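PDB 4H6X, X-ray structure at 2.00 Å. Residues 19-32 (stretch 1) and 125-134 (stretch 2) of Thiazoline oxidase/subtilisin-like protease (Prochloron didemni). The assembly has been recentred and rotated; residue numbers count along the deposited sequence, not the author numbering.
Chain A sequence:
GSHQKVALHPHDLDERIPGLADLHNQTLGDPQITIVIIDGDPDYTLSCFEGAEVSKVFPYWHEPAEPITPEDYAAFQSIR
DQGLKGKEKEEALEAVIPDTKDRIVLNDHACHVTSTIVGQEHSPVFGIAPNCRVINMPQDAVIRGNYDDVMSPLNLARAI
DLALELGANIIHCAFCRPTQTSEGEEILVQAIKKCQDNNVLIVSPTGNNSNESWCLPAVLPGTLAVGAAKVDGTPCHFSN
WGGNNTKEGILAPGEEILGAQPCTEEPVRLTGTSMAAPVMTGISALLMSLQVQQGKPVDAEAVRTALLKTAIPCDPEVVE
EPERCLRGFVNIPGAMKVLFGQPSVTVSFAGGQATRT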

# COMPACT_ATOMS: atom_id res chain seq x y z
N GLY A 19 -4.22 -17.86 4.84
CA GLY A 19 -5.57 -17.32 4.69
C GLY A 19 -5.78 -16.42 3.48
O GLY A 19 -6.93 -16.13 3.12
N LEU A 20 -4.69 -15.99 2.84
CA LEU A 20 -4.81 -15.07 1.70
C LEU A 20 -5.56 -15.72 0.54
O LEU A 20 -6.50 -15.13 -0.01
CB LEU A 20 -3.44 -14.53 1.24
CG LEU A 20 -3.48 -13.60 0.01
CD1 LEU A 20 -4.27 -12.33 0.29
CD2 LEU A 20 -2.08 -13.28 -0.49
N ALA A 21 -5.14 -16.93 0.17
CA ALA A 21 -5.79 -17.65 -0.92
C ALA A 21 -7.29 -17.82 -0.65
O ALA A 21 -8.12 -17.53 -1.52
CB ALA A 21 -5.11 -19.00 -1.17
N ASP A 22 -7.63 -18.25 0.57
CA ASP A 22 -9.03 -18.42 1.01
C ASP A 22 -9.83 -17.11 0.97
O ASP A 22 -11.00 -17.10 0.58
CB ASP A 22 -9.12 -19.05 2.41
CG ASP A 22 -8.63 -20.50 2.46
OD1 ASP A 22 -8.85 -21.25 1.48
OD2 ASP A 22 -8.03 -20.90 3.49
N LEU A 23 -9.22 -16.02 1.41
CA LEU A 23 -9.89 -14.72 1.32
C LEU A 23 -10.06 -14.35 -0.15
O LEU A 23 -11.15 -13.91 -0.55
CB LEU A 23 -9.15 -13.64 2.13
CG LEU A 23 -9.64 -12.17 2.12
CD1 LEU A 23 -11.11 -11.99 2.49
CD2 LEU A 23 -8.76 -11.37 3.06
N HIS A 24 -9.02 -14.55 -0.96
CA HIS A 24 -9.13 -14.31 -2.42
C HIS A 24 -10.25 -15.14 -3.04
O HIS A 24 -10.96 -14.67 -3.95
CB HIS A 24 -7.82 -14.56 -3.16
CG HIS A 24 -6.88 -13.39 -3.16
ND1 HIS A 24 -7.30 -12.08 -3.02
CD2 HIS A 24 -5.54 -13.33 -3.32
CE1 HIS A 24 -6.26 -11.27 -3.07
NE2 HIS A 24 -5.17 -12.00 -3.24
N ASN A 25 -10.44 -16.36 -2.54
CA ASN A 25 -11.52 -17.22 -3.03
C ASN A 25 -12.89 -16.63 -2.80
O ASN A 25 -13.83 -16.96 -3.53
CB ASN A 25 -11.43 -18.62 -2.40
CG ASN A 25 -10.25 -19.41 -2.90
OD1 ASN A 25 -9.60 -19.01 -3.87
ND2 ASN A 25 -9.95 -20.52 -2.25
N GLN A 26 -13.00 -15.76 -1.80
CA GLN A 26 -14.27 -15.12 -1.46
C GLN A 26 -14.45 -13.73 -2.10
O GLN A 26 -15.55 -13.37 -2.52
CB GLN A 26 -14.41 -15.02 0.06
CG GLN A 26 -14.27 -16.36 0.76
CD GLN A 26 -14.78 -16.34 2.19
OE1 GLN A 26 -15.89 -15.89 2.46
NE2 GLN A 26 -13.97 -16.84 3.11
N THR A 27 -13.36 -12.96 -2.17
CA THR A 27 -13.38 -11.63 -2.80
C THR A 27 -12.02 -11.22 -3.39
O THR A 27 -10.95 -11.60 -2.88
CB THR A 27 -13.96 -10.53 -1.84
OG1 THR A 27 -14.16 -9.30 -2.56
CG2 THR A 27 -13.06 -10.27 -0.63
N LEU A 28 -12.06 -10.48 -4.50
CA LEU A 28 -10.87 -9.77 -4.99
C LEU A 28 -11.08 -8.27 -4.80
O LEU A 28 -10.34 -7.46 -5.36
CB LEU A 28 -10.57 -10.11 -6.46
CG LEU A 28 -10.18 -11.54 -6.85
CD1 LEU A 28 -9.85 -11.59 -8.34
CD2 LEU A 28 -9.02 -12.09 -6.02
N GLY A 29 -12.09 -7.91 -4.01
CA GLY A 29 -12.39 -6.53 -3.69
C GLY A 29 -13.73 -6.08 -4.22
O GLY A 29 -14.35 -6.75 -5.06
N ASP A 30 -14.19 -4.93 -3.73
CA ASP A 30 -15.45 -4.35 -4.16
C ASP A 30 -15.25 -2.88 -4.52
O ASP A 30 -14.66 -2.13 -3.74
CB ASP A 30 -16.47 -4.48 -3.04
CG ASP A 30 -17.87 -4.25 -3.52
OD1 ASP A 30 -18.24 -3.09 -3.79
OD2 ASP A 30 -18.61 -5.24 -3.63
N PRO A 31 -15.75 -2.45 -5.70
CA PRO A 31 -15.61 -1.06 -6.15
C PRO A 31 -16.27 -0.01 -5.25
O PRO A 31 -16.08 1.18 -5.48
CB PRO A 31 -16.27 -1.06 -7.55
CG PRO A 31 -17.05 -2.33 -7.62
CD PRO A 31 -16.29 -3.31 -6.78
N GLN A 32 -17.04 -0.44 -4.25
CA GLN A 32 -17.58 0.49 -3.26
C GLN A 32 -16.52 0.84 -2.20
O GLN A 32 -16.71 1.75 -1.40
CB GLN A 32 -18.84 -0.07 -2.58
CG GLN A 32 -20.04 -0.25 -3.49
CD GLN A 32 -21.29 -0.62 -2.72
OE1 GLN A 32 -21.74 0.13 -1.85
NE2 GLN A 32 -21.86 -1.78 -3.03
N VAL A 125 1.88 -7.86 -12.52
CA VAL A 125 1.66 -7.67 -11.07
C VAL A 125 0.20 -7.86 -10.68
O VAL A 125 -0.67 -7.07 -11.03
CB VAL A 125 2.17 -6.30 -10.56
CG1 VAL A 125 2.04 -6.22 -9.04
CG2 VAL A 125 3.62 -6.08 -10.95
N PHE A 126 -0.05 -8.94 -9.95
CA PHE A 126 -1.37 -9.25 -9.44
C PHE A 126 -1.45 -8.70 -8.00
O PHE A 126 -0.77 -9.20 -7.12
CB PHE A 126 -1.57 -10.77 -9.49
CG PHE A 126 -2.80 -11.28 -8.77
CD1 PHE A 126 -3.96 -10.52 -8.68
CD2 PHE A 126 -2.80 -12.57 -8.22
CE1 PHE A 126 -5.08 -11.01 -8.02
CE2 PHE A 126 -3.92 -13.07 -7.57
CZ PHE A 126 -5.06 -12.28 -7.47
N GLY A 127 -2.25 -7.66 -7.80
CA GLY A 127 -2.34 -7.02 -6.50
C GLY A 127 -3.26 -7.76 -5.53
O GLY A 127 -3.95 -8.68 -5.92
N ILE A 128 -3.25 -7.34 -4.27
CA ILE A 128 -4.08 -7.96 -3.24
C ILE A 128 -5.57 -7.73 -3.50
O ILE A 128 -6.40 -8.63 -3.30
CB ILE A 128 -3.68 -7.45 -1.83
CG1 ILE A 128 -2.21 -7.80 -1.54
CG2 ILE A 128 -4.60 -8.01 -0.75
CD1 ILE A 128 -1.91 -9.29 -1.41
N ALA A 129 -5.91 -6.54 -3.99
CA ALA A 129 -7.31 -6.15 -4.11
C ALA A 129 -7.62 -5.50 -5.47
O ALA A 129 -8.02 -4.32 -5.53
CB ALA A 129 -7.71 -5.25 -2.95
N PRO A 130 -7.46 -6.28 -6.57
CA PRO A 130 -7.62 -5.75 -7.94
C PRO A 130 -8.99 -5.16 -8.26
O PRO A 130 -9.12 -4.42 -9.24
CB PRO A 130 -7.36 -6.99 -8.81
CG PRO A 130 -7.71 -8.15 -7.94
CD PRO A 130 -7.20 -7.73 -6.58
N ASN A 131 -10.02 -5.47 -7.47
CA ASN A 131 -11.37 -5.00 -7.79
C ASN A 131 -11.87 -3.79 -6.99
O ASN A 131 -12.97 -3.31 -7.24
CB ASN A 131 -12.40 -6.14 -7.70
CG ASN A 131 -12.37 -7.05 -8.93
OD1 ASN A 131 -12.88 -8.18 -8.89
ND2 ASN A 131 -11.80 -6.56 -10.02
N CYS A 132 -11.06 -3.31 -6.05
CA CYS A 132 -11.38 -2.07 -5.33
C CYS A 132 -11.10 -0.85 -6.18
O CYS A 132 -10.33 -0.93 -7.15
CB CYS A 132 -10.57 -1.98 -4.03
SG CYS A 132 -11.05 -3.25 -2.83
N ARG A 133 -11.73 0.26 -5.82
CA ARG A 133 -11.51 1.55 -6.48
C ARG A 133 -10.28 2.21 -5.85
O ARG A 133 -10.15 2.27 -4.62
CB ARG A 133 -12.75 2.45 -6.30
CG ARG A 133 -12.69 3.81 -6.97
CD ARG A 133 -14.06 4.48 -6.94
NE ARG A 133 -14.00 5.89 -7.29
CZ ARG A 133 -14.09 6.90 -6.42
NH1 ARG A 133 -14.26 6.66 -5.12
NH2 ARG A 133 -14.03 8.15 -6.85
N VAL A 134 -9.36 2.66 -6.70
CA VAL A 134 -8.15 3.30 -6.19
C VAL A 134 -8.02 4.70 -6.76
O VAL A 134 -8.16 4.89 -7.98
CB VAL A 134 -6.89 2.48 -6.51
CG1 VAL A 134 -5.63 3.32 -6.26
CG2 VAL A 134 -6.85 1.19 -5.69
O HOH W 1 -14.00 -9.35 -6.15

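Three residues, Leu-28, Asn-131 and Ile-128, cover the most surface where the segment leaving the helix of the first stretch packs on a turn nearly a hundred residues further along the chain. Leu-28 contributes most, and it works with both backbone and side chain. Its carbonyl accepts the one direct hydrogen bond between the stretches, Asn-131 N to Leu-28 O at 2.9 Å. The donor lies within the type I turn from Ala-129 to Cys-132, which Cys-132 N closes on Ala-129 O at 3.2 Å, so the turn presents a backbone NH to its neighbour. Pro-130, at the second position of that turn, has a ring-constrained phi of -59° that suits the place; its nitrogen carries no hydrogen, but its ring offers an apolar surface, with CG 3.8 Å from Leu-28 CB. The branched end of Leu-28 reaches Phe-126, where CD2 lies 4.2 Å from CZ, at the edge of the ring.

Asn-131 points its CB toward the first stretch and packs against the backbone, CB lying 3.3 Å from Gly-29 O. Its polar end suits an exposed site: a single water donates to Asn-131 OD1 (3.2 Å) and to Gly-29 O (2.8 Å) while accepting from Leu-28 N (2.8 Å), thus bridging the stretches. Gly-29 itself has phi/psi of 115/167°, a conformation that calls for glycine, and an ideal CB would lie 2.8 Å from Cys-132 SG, a clash. Without one, Gly-29 CA approaches that sulfur to 3.6 Å.

Ile-128 is buried, where a purely hydrocarbon side chain is at home. Its CB points sideways, yet the chain end comes nearer, bringing CD1 to 4.1 Å from CD2 of Leu-20 on the helix. One helical turn on, the ring of His-24 lies near parallel to that of Phe-126, but slid so far that they barely overlap.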